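Local coordinates for protein nucleoporin NUP82 (Chaetomium thermophilum, PDB 5CWW) that probably serves as a structural component of the nuclear pore complex and as a docking or interaction partner for transiently associated nuclear transport factors, at residues Thr133-His138 against Arg172-Ser177; Val137-Leu142 against Trp161-Thr166; Thr166-Ser171 against Ile198-Glu203. One frame throughout, in Å; residues are numbered along the deposited sequence.

Interaction 1. Residues Thr133-His138 against Arg172-Ser177; sequences TSHTVH and RSAVVS
His135 lies against Ala174 and Arg172 through its imidazole. From CB, chi1 of -72° places CG anti to the carbonyl carbon, 3.9 Å from Ala174 CA. One branch of the ring, CD2, has Arg172 O in the ring plane at 3.1 Å; on the other, ND1 is hydrogen-bonded to Ser134 OG, which also lies in plane. At the tip, CE1 and NE2 lie beneath Ala174 CB, which sits over one face, offset toward the rim, and makes a CH-pi contact 3.7 Å from the ring centroid and 16° off its normal. The ring is thus met at its edge by two oxygens and over one face by a methyl. Next to it, Val175 N donates to Ser134 O at 3.0 Å, a bent bond (137°) in the carbonyl plane. Val175 CG1 rests 3.5 Å from Thr133 O, and water 1 donates to both Thr133 O and Val175 O. Thr136 N donates to Thr133 OG1 at 2.8 Å, an ST motif within the turn between strands 128-132 and 137-141. The turn therefore packs against the start of strand 175-180 in the following four-stranded sheet, a blade-to-blade junction characteristic of a beta-propeller.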
ATOM      1  N   THR B 133      -1.019  -6.673 -14.649  1.00 55.95           N
ATOM      2  CA  THR B 133      -1.809  -5.823 -15.524  1.00 58.08           C
ATOM      3  C   THR B 133      -2.591  -4.898 -14.599  1.00 56.76           C
ATOM      4  O   THR B 133      -2.247  -4.766 -13.425  1.00 52.74           O
ATOM      5  CB  THR B 133      -2.756  -6.627 -16.430  1.00 60.45           C
ATOM      6  OG1 THR B 133      -3.686  -7.360 -15.625  1.00 60.08           O
ATOM      7  CG2 THR B 133      -1.969  -7.596 -17.298  1.00 61.92           C
ATOM      8  N   SER B 134      -3.641  -4.269 -15.109  1.00 61.96           N
ATOM      9  CA  SER B 134      -4.478  -3.429 -14.264  1.00 62.81           C
ATOM     10  C   SER B 134      -5.206  -4.256 -13.201  1.00 60.33           C
ATOM     11  O   SER B 134      -5.409  -3.788 -12.080  1.00 59.73           O
ATOM     12  CB  SER B 134      -5.487  -2.655 -15.114  1.00 66.78           C
ATOM     13  OG  SER B 134      -6.245  -3.530 -15.931  1.00 68.53           O
ATOM     14  N   HIS B 135      -5.576  -5.486 -13.553  1.00 59.12           N
ATOM     15  CA  HIS B 135      -6.397  -6.327 -12.680  1.00 57.35           C
ATOM     16  C   HIS B 135      -5.798  -7.704 -12.383  1.00 55.59           C
ATOM     17  O   HIS B 135      -6.127  -8.312 -11.364  1.00 57.00           O
ATOM     18  CB  HIS B 135      -7.785  -6.518 -13.292  1.00 61.25           C
ATOM     19  CG  HIS B 135      -8.648  -5.296 -13.228  1.00 63.25           C
ATOM     20  ND1 HIS B 135      -8.429  -4.185 -14.014  1.00 66.10           N
ATOM     21  CD2 HIS B 135      -9.730  -5.010 -12.467  1.00 64.28           C
ATOM     22  CE1 HIS B 135      -9.340  -3.269 -13.742  1.00 66.83           C
ATOM     23  NE2 HIS B 135     -10.143  -3.745 -12.806  1.00 65.92           N
ATOM     24  N   THR B 136      -4.934  -8.197 -13.267  1.00 55.74           N
ATOM     25  CA  THR B 136      -4.430  -9.565 -13.159  1.00 54.51           C
ATOM     26  C   THR B 136      -3.007  -9.623 -12.618  1.00 55.46           C
ATOM     27  O   THR B 136      -2.259  -8.647 -12.695  1.00 57.25           O
ATOM     28  CB  THR B 136      -4.466 -10.287 -14.525  1.00 54.27           C
ATOM     29  OG1 THR B 136      -3.539  -9.668 -15.427  1.00 55.51           O
ATOM     30  CG2 THR B 136      -5.868 -10.238 -15.122  1.00 54.94           C
ATOM     31  N   VAL B 137      -2.650 -10.778 -12.063  1.00 54.04           N
ATOM     32  CA  VAL B 137      -1.317 -11.000 -11.514  1.00 53.96           C
ATOM     33  C   VAL B 137      -0.797 -12.372 -11.932  1.00 56.33           C
ATOM     34  O   VAL B 137      -1.429 -13.395 -11.661  1.00 56.85           O
ATOM     35  CB  VAL B 137      -1.310 -10.909  -9.973  1.00 52.87           C
ATOM     36  CG1 VAL B 137       0.107 -11.072  -9.429  1.00 52.25           C
ATOM     37  CG2 VAL B 137      -1.900  -9.586  -9.509  1.00 52.06           C
ATOM     38  N   HIS B 138       0.354 -12.381 -12.602  1.00 59.21           N
ATOM     39  CA  HIS B 138       1.043 -13.621 -12.937  1.00 61.63           C
ATOM     40  C   HIS B 138       2.402 -13.671 -12.248  1.00 61.20           C
ATOM     41  O   HIS B 138       3.053 -12.643 -12.074  1.00 61.35           O
ATOM     42  CB  HIS B 138       1.227 -13.756 -14.448  1.00 62.04           C
ATOM     43  CG  HIS B 138      -0.047 -14.000 -15.194  1.00 62.04           C
ATOM     44  ND1 HIS B 138      -0.942 -12.994 -15.489  1.00 61.08           N
ATOM     45  CD2 HIS B 138      -0.575 -15.137 -15.707  1.00 63.02           C
ATOM     46  CE1 HIS B 138      -1.966 -13.501 -16.152  1.00 63.10           C
ATOM     47  NE2 HIS B 138      -1.767 -14.799 -16.297  1.00 63.86           N
ATOM     48  N   ARG B 172     -13.333  -7.896 -11.019  1.00 64.32           N
ATOM     49  CA  ARG B 172     -13.202  -7.508  -9.617  0.50 62.76           C
ATOM     50  C   ARG B 172     -12.338  -6.257  -9.491  1.00 61.38           C
ATOM     51  O   ARG B 172     -12.005  -5.625 -10.492  1.00 65.04           O
ATOM     52  CB  ARG B 172     -12.598  -8.652  -8.796  0.50 62.47           C
ATOM     53  CG  ARG B 172     -13.480  -9.886  -8.695  0.50 63.49           C
ATOM     54  CD  ARG B 172     -14.637  -9.686  -7.723  0.50 63.63           C
ATOM     55  NE  ARG B 172     -14.714 -10.770  -6.744  0.50 64.06           N
ATOM     56  CZ  ARG B 172     -14.315 -10.692  -5.475  0.50 62.50           C
ATOM     57  NH1 ARG B 172     -13.809  -9.569  -4.984  0.50 60.15           N
ATOM     58  NH2 ARG B 172     -14.433 -11.750  -4.686  0.50 63.28           N
ATOM     59  N   SER B 173     -11.979  -5.899  -8.262  0.50 61.10           N
ATOM     60  CA  SER B 173     -11.223  -4.677  -8.011  0.50 57.89           C
ATOM     61  C   SER B 173      -9.813  -4.753  -8.591  0.50 59.51           C
ATOM     62  O   SER B 173      -9.152  -5.789  -8.514  0.50 57.78           O
ATOM     63  CB  SER B 173     -11.152  -4.397  -6.510  0.50 58.20           C
ATOM     64  OG  SER B 173     -10.490  -3.171  -6.251  0.50 56.60           O
ATOM     65  N   ALA B 174      -9.362  -3.645  -9.168  1.00 55.15           N
ATOM     66  CA  ALA B 174      -8.030  -3.569  -9.768  1.00 52.75           C
ATOM     67  C   ALA B 174      -6.913  -3.763  -8.745  1.00 48.75           C
ATOM     68  O   ALA B 174      -7.053  -3.393  -7.580  1.00 48.04           O
ATOM     69  CB  ALA B 174      -7.859  -2.232 -10.472  1.00 53.87           C
ATOM     70  N   VAL B 175      -5.801  -4.341  -9.196  1.00 49.54           N
ATOM     71  CA  VAL B 175      -4.629  -4.524  -8.346  1.00 49.31           C
ATOM     72  C   VAL B 175      -3.759  -3.269  -8.397  1.00 51.46           C
ATOM     73  O   VAL B 175      -3.461  -2.742  -9.471  1.00 51.67           O
ATOM     74  CB  VAL B 175      -3.804  -5.771  -8.758  1.00 56.50           C
ATOM     75  CG1 VAL B 175      -3.298  -5.660 -10.197  1.00 57.47           C
ATOM     76  CG2 VAL B 175      -2.651  -5.990  -7.785  1.00 55.01           C
ATOM     77  N   VAL B 176      -3.351  -2.803  -7.224  1.00 51.98           N
ATOM     78  CA  VAL B 176      -2.637  -1.539  -7.090  1.00 55.41           C
ATOM     79  C   VAL B 176      -1.174  -1.750  -6.726  1.00 51.22           C
ATOM     80  O   VAL B 176      -0.286  -1.104  -7.286  1.00 51.01           O
ATOM     81  CB  VAL B 176      -3.315  -0.655  -6.026  1.00 60.19           C
ATOM     82  CG1 VAL B 176      -2.484   0.562  -5.714  1.00 62.61           C
ATOM     83  CG2 VAL B 176      -4.699  -0.237  -6.503  1.00 61.78           C
ATOM     84  N   SER B 177      -0.926  -2.655  -5.788  1.00 49.09           N
ATOM     85  CA  SER B 177       0.432  -2.947  -5.358  1.00 48.02           C
ATOM     86  C   SER B 177       0.656  -4.438  -5.189  1.00 46.38           C
ATOM     87  O   SER B 177      -0.240  -5.177  -4.773  1.00 46.85           O
ATOM     88  CB  SER B 177       0.748  -2.234  -4.042  1.00 48.43           C
ATOM     89  OG  SER B 177       0.554  -0.837  -4.161  1.00 48.64           O
TER
HETATM   90  O   HOH W   1      -1.634  -2.908 -11.700  1.00 44.82           O
HETATM   91  O   HOH W   2      -7.145  -7.567  -8.948  1.00 51.55           O

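Interaction 2. Residues Val137-Leu142 against Trp161-Thr166; sequences VHICIL and WTLGPT
Antiparallel pairing of strand 137-141 with the edge strand 160-162 of the same four-stranded sheet brings Ile139 against Trp161 and His138 against Thr162. Ile139 and Trp161 form the hydrogen-bonded pair: Ile139 N donates to Trp161 O and Trp161 N to Ile139 O, each at 2.7 Å and nearly straight (170°). His138 and Thr162 form the non-hydrogen-bonded pair, in which His138 CA approaches Trp161 O at 3.2 Å as a CA-H...O contact. Their side chains run side by side, with Thr162 OG1 3.7 Å from His138 NE2. Past this pair, Leu163 N donates to Val137 O at 2.9 Å. Val137 CG1, anti to its backbone N (chi1 -177°), meets Leu163 CD2 at 3.4 Å, tighter than usual for two carbons. At the other end, Ile141 CG1 comes to the indole edge near the ring plane, 3.7 Å from Trp161 CD1. The indole also stacks with Phe212, while Ile139 and Leu163 both touch Leu190 of the next sheet. The strand pair thus forms the outer edge of its own sheet and, with the residue after it, packs against the neighbouring one, as in the blades of a beta-propeller.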
ATOM      1  N   VAL B 137      -2.650 -10.778 -12.063  1.00 54.04           N
ATOM      2  CA  VAL B 137      -1.317 -11.000 -11.514  1.00 53.96           C
ATOM      3  C   VAL B 137      -0.797 -12.372 -11.932  1.00 56.33           C
ATOM      4  O   VAL B 137      -1.429 -13.395 -11.661  1.00 56.85           O
ATOM      5  CB  VAL B 137      -1.310 -10.909  -9.973  1.00 52.87           C
ATOM      6  CG1 VAL B 137       0.107 -11.072  -9.429  1.00 52.25           C
ATOM      7  CG2 VAL B 137      -1.900  -9.586  -9.509  1.00 52.06           C
ATOM      8  N   HIS B 138       0.354 -12.381 -12.602  1.00 59.21           N
ATOM      9  CA  HIS B 138       1.043 -13.621 -12.937  1.00 61.63           C
ATOM     10  C   HIS B 138       2.402 -13.671 -12.248  1.00 61.20           C
ATOM     11  O   HIS B 138       3.053 -12.643 -12.074  1.00 61.35           O
ATOM     12  CB  HIS B 138       1.227 -13.756 -14.448  1.00 62.04           C
ATOM     13  CG  HIS B 138      -0.047 -14.000 -15.194  1.00 62.04           C
ATOM     14  ND1 HIS B 138      -0.942 -12.994 -15.489  1.00 61.08           N
ATOM     15  CD2 HIS B 138      -0.575 -15.137 -15.707  1.00 63.02           C
ATOM     16  CE1 HIS B 138      -1.966 -13.501 -16.152  1.00 63.10           C
ATOM     17  NE2 HIS B 138      -1.767 -14.799 -16.297  1.00 63.86           N
ATOM     18  N   ILE B 139       2.817 -14.873 -11.859  1.00 58.98           N
ATOM     19  CA  ILE B 139       4.137 -15.087 -11.281  1.00 58.56           C
ATOM     20  C   ILE B 139       5.005 -15.835 -12.279  1.00 59.82           C
ATOM     21  O   ILE B 139       4.704 -16.971 -12.648  1.00 60.01           O
ATOM     22  CB  ILE B 139       4.070 -15.886  -9.967  1.00 57.54           C
ATOM     23  CG1 ILE B 139       3.094 -15.231  -8.985  1.00 54.55           C
ATOM     24  CG2 ILE B 139       5.463 -16.022  -9.350  1.00 58.74           C
ATOM     25  CD1 ILE B 139       3.436 -13.804  -8.623  1.00 51.77           C
ATOM     26  N   CYS B 140       6.081 -15.189 -12.716  1.00 60.66           N
ATOM     27  CA  CYS B 140       7.010 -15.802 -13.651  1.00 63.09           C
ATOM     28  C   CYS B 140       8.167 -16.450 -12.909  1.00 62.64           C
ATOM     29  O   CYS B 140       8.883 -15.791 -12.155  1.00 60.61           O
ATOM     30  CB  CYS B 140       7.544 -14.769 -14.642  1.00 62.49           C
ATOM     31  SG  CYS B 140       8.697 -15.457 -15.863  1.00 65.83           S
ATOM     32  N   ILE B 141       8.335 -17.750 -13.120  1.00 62.27           N
ATOM     33  CA  ILE B 141       9.502 -18.462 -12.624  1.00 63.96           C
ATOM     34  C   ILE B 141      10.663 -18.116 -13.541  1.00 62.60           C
ATOM     35  O   ILE B 141      10.761 -18.634 -14.652  1.00 63.60           O
ATOM     36  CB  ILE B 141       9.281 -19.986 -12.588  1.00 69.22           C
ATOM     37  CG1 ILE B 141       7.950 -20.320 -11.905  1.00 70.24           C
ATOM     38  CG2 ILE B 141      10.440 -20.679 -11.882  1.00 71.48           C
ATOM     39  CD1 ILE B 141       7.786 -19.717 -10.525  1.00 69.09           C
ATOM     40  N   LEU B 142      11.532 -17.227 -13.076  1.00 65.07           N
ATOM     41  CA  LEU B 142      12.602 -16.703 -13.915  1.00 67.40           C
ATOM     42  C   LEU B 142      13.541 -17.820 -14.365  1.00 74.53           C
ATOM     43  O   LEU B 142      13.918 -18.677 -13.569  1.00 76.29           O
ATOM     44  CB  LEU B 142      13.374 -15.613 -13.170  1.00 66.25           C
ATOM     45  CG  LEU B 142      12.543 -14.374 -12.824  1.00 63.82           C
ATOM     46  CD1 LEU B 142      13.360 -13.380 -12.012  1.00 64.63           C
ATOM     47  CD2 LEU B 142      12.006 -13.706 -14.089  1.00 62.40           C
ATOM     48  N   TRP B 161       2.743 -18.584 -13.618  1.00 68.43           N
ATOM     49  CA  TRP B 161       1.661 -19.025 -12.745  1.00 69.06           C
ATOM     50  C   TRP B 161       0.629 -17.921 -12.582  1.00 65.57           C
ATOM     51  O   TRP B 161       0.977 -16.779 -12.281  1.00 65.02           O
ATOM     52  CB  TRP B 161       2.195 -19.426 -11.370  1.00 69.12           C
ATOM     53  CG  TRP B 161       3.020 -20.669 -11.355  1.00 72.49           C
ATOM     54  CD1 TRP B 161       4.334 -20.789 -11.702  1.00 73.99           C
ATOM     55  CD2 TRP B 161       2.590 -21.975 -10.958  1.00 74.95           C
ATOM     56  NE1 TRP B 161       4.747 -22.091 -11.548  1.00 76.58           N
ATOM     57  CE2 TRP B 161       3.693 -22.839 -11.092  1.00 77.51           C
ATOM     58  CE3 TRP B 161       1.375 -22.497 -10.503  1.00 75.31           C
ATOM     59  CZ2 TRP B 161       3.619 -24.196 -10.790  1.00 79.94           C
ATOM     60  CZ3 TRP B 161       1.304 -23.842 -10.204  1.00 78.48           C
ATOM     61  CH2 TRP B 161       2.418 -24.677 -10.348  1.00 80.81           C
ATOM     62  N   THR B 162      -0.639 -18.263 -12.778  1.00 66.56           N
ATOM     63  CA  THR B 162      -1.724 -17.328 -12.518  1.00 64.14           C
ATOM     64  C   THR B 162      -1.932 -17.202 -11.014  1.00 63.95           C
ATOM     65  O   THR B 162      -2.028 -18.206 -10.312  1.00 65.73           O
ATOM     66  CB  THR B 162      -3.039 -17.776 -13.183  1.00 65.46           C
ATOM     67  OG1 THR B 162      -2.862 -17.841 -14.602  1.00 66.39           O
ATOM     68  CG2 THR B 162      -4.167 -16.803 -12.869  1.00 64.99           C
ATOM     69  N   LEU B 163      -2.000 -15.966 -10.530  1.00 60.43           N
ATOM     70  CA  LEU B 163      -2.208 -15.699  -9.112  1.00 58.61           C
ATOM     71  C   LEU B 163      -3.652 -15.275  -8.869  1.00 55.90           C
ATOM     72  O   LEU B 163      -4.102 -14.250  -9.384  1.00 56.28           O
ATOM     73  CB  LEU B 163      -1.247 -14.617  -8.618  1.00 57.62           C
ATOM     74  CG  LEU B 163      -1.154 -14.457  -7.098  1.00 57.09           C
ATOM     75  CD1 LEU B 163      -0.381 -15.613  -6.479  1.00 57.08           C
ATOM     76  CD2 LEU B 163      -0.519 -13.123  -6.727  1.00 55.83           C
ATOM     77  N   GLY B 164      -4.375 -16.075  -8.092  1.00 54.52           N
ATOM     78  CA  GLY B 164      -5.772 -15.812  -7.803  1.00 54.56           C
ATOM     79  C   GLY B 164      -6.618 -15.684  -9.056  1.00 57.07           C
ATOM     80  O   GLY B 164      -7.088 -14.593  -9.374  1.00 55.44           O
ATOM     81  N   PRO B 165      -6.815 -16.800  -9.777  1.00 62.08           N
ATOM     82  CA  PRO B 165      -7.614 -16.824 -11.011  1.00 65.82           C
ATOM     83  C   PRO B 165      -9.032 -16.272 -10.849  1.00 68.72           C
ATOM     84  O   PRO B 165      -9.572 -15.711 -11.802  1.00 70.13           O
ATOM     85  CB  PRO B 165      -7.663 -18.315 -11.368  1.00 68.64           C
ATOM     86  CG  PRO B 165      -6.471 -18.904 -10.720  1.00 66.85           C
ATOM     87  CD  PRO B 165      -6.248 -18.123  -9.463  1.00 63.86           C
ATOM     88  N   THR B 166      -9.627 -16.449  -9.673  1.00 72.86           N
ATOM     89  CA  THR B 166     -10.986 -15.974  -9.416  1.00 77.04           C
ATOM     90  C   THR B 166     -10.983 -14.720  -8.541  1.00 75.49           C
ATOM     91  O   THR B 166     -12.042 -14.193  -8.198  1.00 78.50           O
ATOM     92  CB  THR B 166     -11.848 -17.061  -8.734  1.00 82.25           C
ATOM     93  OG1 THR B 166     -11.392 -17.277  -7.393  1.00 81.82           O
ATOM     94  CG2 THR B 166     -11.779 -18.369  -9.512  1.00 84.65           C
TER
HETATM   95  O   HOH W   3      -4.712 -12.880 -11.778  1.00 51.99           O

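Interaction 3. Residues Thr166-Ser171 against Ile198-Glu203; sequences TTHVTS and IVRVWE
Thr167 and Arg200 reach toward each other tip to tip, the threonine methyl CG2 directed at the guanidinium. The modelled approach to Arg200 CZ is shorter than carbons can sit, so the placement of the methyl over the guanidinium is doubtful. Ile198 CG2 covers one face of the flat group, 3.4 Å above the plane and offset toward the rim. The bend at chi3 (-89°) turns NE out of line with the arginine's otherwise extended start.

The aromatic contact is between His168 and Trp202, which slide past each other in opposite directions. Their rings meet rim to rim, with planes at 45° and centroids 5.6 Å apart; the nearest atoms are His168 NE2 and Trp202 CZ2, at 3.6 Å. Polar bonding runs through a third residue: His168 NE2 and Trp202 NE1 are both hydrogen-bonded to Thr192 OG1. A histidine before the first strand of a blade, a threonine on the second and a tryptophan on the third match the His-Ser/Thr-Trp network of WD-repeat propellers.

The imidazole and guanidinium are near each other without contact between their polar nitrogens. Their planes stand 86° apart, and Arg200 NE lies 4.1 Å from His168 NE2; a nearby arginine would probably disfavour protonation of the imidazole. The backbone makes an inverse gamma turn centred on His168, its Val169 N to Thr167 O bond weak at 3.2 Å.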
ATOM      1  N   THR B 166      -9.627 -16.449  -9.673  1.00 72.86           N
ATOM      2  CA  THR B 166     -10.986 -15.974  -9.416  1.00 77.04           C
ATOM      3  C   THR B 166     -10.983 -14.720  -8.541  1.00 75.49           C
ATOM      4  O   THR B 166     -12.042 -14.193  -8.198  1.00 78.50           O
ATOM      5  CB  THR B 166     -11.848 -17.061  -8.734  1.00 82.25           C
ATOM      6  OG1 THR B 166     -11.392 -17.277  -7.393  1.00 81.82           O
ATOM      7  CG2 THR B 166     -11.779 -18.369  -9.512  1.00 84.65           C
ATOM      8  N   THR B 167      -9.787 -14.252  -8.191  1.00 74.08           N
ATOM      9  CA  THR B 167      -9.621 -13.120  -7.284  1.00 71.45           C
ATOM     10  C   THR B 167      -9.151 -11.877  -8.038  1.00 65.92           C
ATOM     11  O   THR B 167      -9.846 -10.862  -8.080  1.00 65.71           O
ATOM     12  CB  THR B 167      -8.613 -13.452  -6.167  1.00 72.55           C
ATOM     13  OG1 THR B 167      -9.012 -14.661  -5.509  1.00 75.12           O
ATOM     14  CG2 THR B 167      -8.540 -12.325  -5.151  1.00 70.59           C
ATOM     15  N   HIS B 168      -7.962 -11.960  -8.623  1.00 61.01           N
ATOM     16  CA  HIS B 168      -7.414 -10.851  -9.393  1.00 56.08           C
ATOM     17  C   HIS B 168      -7.859 -10.968 -10.848  1.00 56.92           C
ATOM     18  O   HIS B 168      -7.156 -11.529 -11.690  1.00 57.48           O
ATOM     19  CB  HIS B 168      -5.891 -10.821  -9.277  1.00 53.86           C
ATOM     20  CG  HIS B 168      -5.405 -10.463  -7.906  1.00 50.82           C
ATOM     21  ND1 HIS B 168      -5.787  -9.305  -7.262  1.00 49.90           N
ATOM     22  CD2 HIS B 168      -4.571 -11.107  -7.056  1.00 51.42           C
ATOM     23  CE1 HIS B 168      -5.209  -9.252  -6.075  1.00 49.14           C
ATOM     24  NE2 HIS B 168      -4.465 -10.333  -5.926  1.00 50.45           N
ATOM     25  N   VAL B 169      -9.042 -10.424 -11.122  1.00 60.17           N
ATOM     26  CA  VAL B 169      -9.701 -10.561 -12.415  1.00 63.16           C
ATOM     27  C   VAL B 169     -10.287  -9.215 -12.828  1.00 63.85           C
ATOM     28  O   VAL B 169     -10.513  -8.345 -11.985  1.00 63.89           O
ATOM     29  CB  VAL B 169     -10.822 -11.625 -12.360  1.00 66.11           C
ATOM     30  CG1 VAL B 169     -11.302 -11.992 -13.755  1.00 70.20           C
ATOM     31  CG2 VAL B 169     -10.332 -12.871 -11.649  1.00 64.19           C
ATOM     32  N   THR B 170     -10.534  -9.046 -14.122  1.00 64.82           N
ATOM     33  CA  THR B 170     -11.077  -7.798 -14.644  1.00 64.97           C
ATOM     34  C   THR B 170     -12.474  -7.498 -14.107  1.00 66.93           C
ATOM     35  O   THR B 170     -12.914  -6.348 -14.129  1.00 68.43           O
ATOM     36  CB  THR B 170     -11.127  -7.813 -16.182  1.00 68.27           C
ATOM     37  OG1 THR B 170     -11.753  -9.021 -16.632  1.00 70.63           O
ATOM     38  CG2 THR B 170      -9.723  -7.730 -16.767  1.00 67.02           C
ATOM     39  N   SER B 171     -13.168  -8.524 -13.623  1.00 67.41           N
ATOM     40  CA  SER B 171     -14.522  -8.349 -13.104  1.00 69.08           C
ATOM     41  C   SER B 171     -14.518  -7.954 -11.627  1.00 66.69           C
ATOM     42  O   SER B 171     -15.577  -7.706 -11.051  1.00 67.38           O
ATOM     43  CB  SER B 171     -15.345  -9.629 -13.301  1.00 72.65           C
ATOM     44  OG  SER B 171     -14.772 -10.732 -12.620  1.00 71.93           O
ATOM     45  N   ILE B 198      -8.342  -4.435  -0.135  1.00 43.35           N
ATOM     46  CA  ILE B 198      -8.250  -5.806   0.343  1.00 41.85           C
ATOM     47  C   ILE B 198      -6.797  -6.258   0.285  1.00 42.43           C
ATOM     48  O   ILE B 198      -6.168  -6.230  -0.773  1.00 41.81           O
ATOM     49  CB  ILE B 198      -9.140  -6.755  -0.474  1.00 41.83           C
ATOM     50  CG1 ILE B 198     -10.607  -6.329  -0.344  1.00 46.58           C
ATOM     51  CG2 ILE B 198      -8.975  -8.185   0.016  1.00 41.16           C
ATOM     52  CD1 ILE B 198     -11.503  -6.926  -1.381  1.00 48.55           C
ATOM     53  N   VAL B 199      -6.274  -6.667   1.436  1.00 43.10           N
ATOM     54  CA  VAL B 199      -4.891  -7.108   1.559  1.00 43.64           C
ATOM     55  C   VAL B 199      -4.853  -8.628   1.542  1.00 45.14           C
ATOM     56  O   VAL B 199      -5.543  -9.282   2.326  1.00 45.17           O
ATOM     57  CB  VAL B 199      -4.237  -6.579   2.854  1.00 42.00           C
ATOM     58  CG1 VAL B 199      -2.796  -7.069   2.977  1.00 41.08           C
ATOM     59  CG2 VAL B 199      -4.284  -5.058   2.887  1.00 42.57           C
ATOM     60  N   ARG B 200      -4.054  -9.184   0.639  1.00 45.27           N
ATOM     61  CA  ARG B 200      -3.958 -10.631   0.494  1.00 47.99           C
ATOM     62  C   ARG B 200      -2.514 -11.108   0.529  1.00 48.16           C
ATOM     63  O   ARG B 200      -1.673 -10.648  -0.245  1.00 49.96           O
ATOM     64  CB  ARG B 200      -4.632 -11.076  -0.806  1.00 49.07           C
ATOM     65  CG  ARG B 200      -6.142 -11.215  -0.684  1.00 52.61           C
ATOM     66  CD  ARG B 200      -6.767 -11.650  -1.995  1.00 57.69           C
ATOM     67  NE  ARG B 200      -7.122 -10.503  -2.827  1.00 60.32           N
ATOM     68  CZ  ARG B 200      -8.353 -10.029  -2.996  1.00 62.86           C
ATOM     69  NH1 ARG B 200      -9.392 -10.599  -2.405  1.00 62.26           N
ATOM     70  NH2 ARG B 200      -8.545  -8.976  -3.776  1.00 62.97           N
ATOM     71  N   VAL B 201      -2.242 -12.023   1.455  1.00 47.60           N
ATOM     72  CA  VAL B 201      -0.931 -12.640   1.590  1.00 47.14           C
ATOM     73  C   VAL B 201      -0.913 -13.999   0.885  1.00 49.64           C
ATOM     74  O   VAL B 201      -1.691 -14.894   1.226  1.00 51.76           O
ATOM     75  CB  VAL B 201      -0.551 -12.825   3.072  1.00 43.93           C
ATOM     76  CG1 VAL B 201       0.849 -13.426   3.196  1.00 44.47           C
ATOM     77  CG2 VAL B 201      -0.638 -11.492   3.822  1.00 41.99           C
ATOM     78  N   TRP B 202      -0.027 -14.145  -0.097  1.00 49.09           N
ATOM     79  CA  TRP B 202       0.143 -15.402  -0.824  1.00 50.74           C
ATOM     80  C   TRP B 202       1.497 -16.006  -0.487  1.00 53.13           C
ATOM     81  O   TRP B 202       2.519 -15.328  -0.592  1.00 55.46           O
ATOM     82  CB  TRP B 202       0.044 -15.184  -2.335  1.00 49.27           C
ATOM     83  CG  TRP B 202      -1.061 -14.269  -2.763  1.00 48.54           C
ATOM     84  CD1 TRP B 202      -1.070 -12.905  -2.693  1.00 47.30           C
ATOM     85  CD2 TRP B 202      -2.313 -14.647  -3.352  1.00 50.32           C
ATOM     86  NE1 TRP B 202      -2.251 -12.412  -3.192  1.00 47.45           N
ATOM     87  CE2 TRP B 202      -3.031 -13.461  -3.604  1.00 50.36           C
ATOM     88  CE3 TRP B 202      -2.895 -15.873  -3.687  1.00 52.75           C
ATOM     89  CZ2 TRP B 202      -4.303 -13.467  -4.174  1.00 51.76           C
ATOM     90  CZ3 TRP B 202      -4.159 -15.876  -4.252  1.00 54.92           C
ATOM     91  CH2 TRP B 202      -4.847 -14.681  -4.491  1.00 53.39           C
ATOM     92  N   GLU B 203       1.503 -17.275  -0.087  1.00 52.11           N
ATOM     93  CA  GLU B 203       2.746 -17.972   0.236  1.00 52.08           C
ATOM     94  C   GLU B 203       3.011 -19.064  -0.792  1.00 52.97           C
ATOM     95  O   GLU B 203       2.468 -20.166  -0.708  1.00 55.01           O
ATOM     96  CB  GLU B 203       2.672 -18.550   1.648  1.00 52.51           C
ATOM     97  CG  GLU B 203       2.534 -17.468   2.716  1.00 50.25           C
ATOM     98  CD  GLU B 203       2.410 -18.026   4.117  1.00 51.44           C
ATOM     99  OE1 GLU B 203       3.286 -18.812   4.530  1.00 52.03           O
ATOM    100  OE2 GLU B 203       1.426 -17.678   4.803  1.00 50.77           O
TER

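The three contacts follow the chain from one propeller blade into the next. Interactions 1 and 2 share Val137 and His138 on strand 137-141, with centres about 11 Å apart. Interaction 3 is about 8 Å from interaction 1 and about 11 Å from interaction 2, centre to centre. Its loop, 166-171, joins the outer strand of interaction 2 to the segment 172-177 of interaction 1, and His168 touches both: its CB lies 3.3 Å from His135 O, and its CD2 lies 3.9 Å from Val137 CG2. Trp202 also meets interaction 2, with CH2 3.6 Å from Gly164 CA. Interaction 2 pairs strands within one blade, while interaction 1 packs that blade on the next.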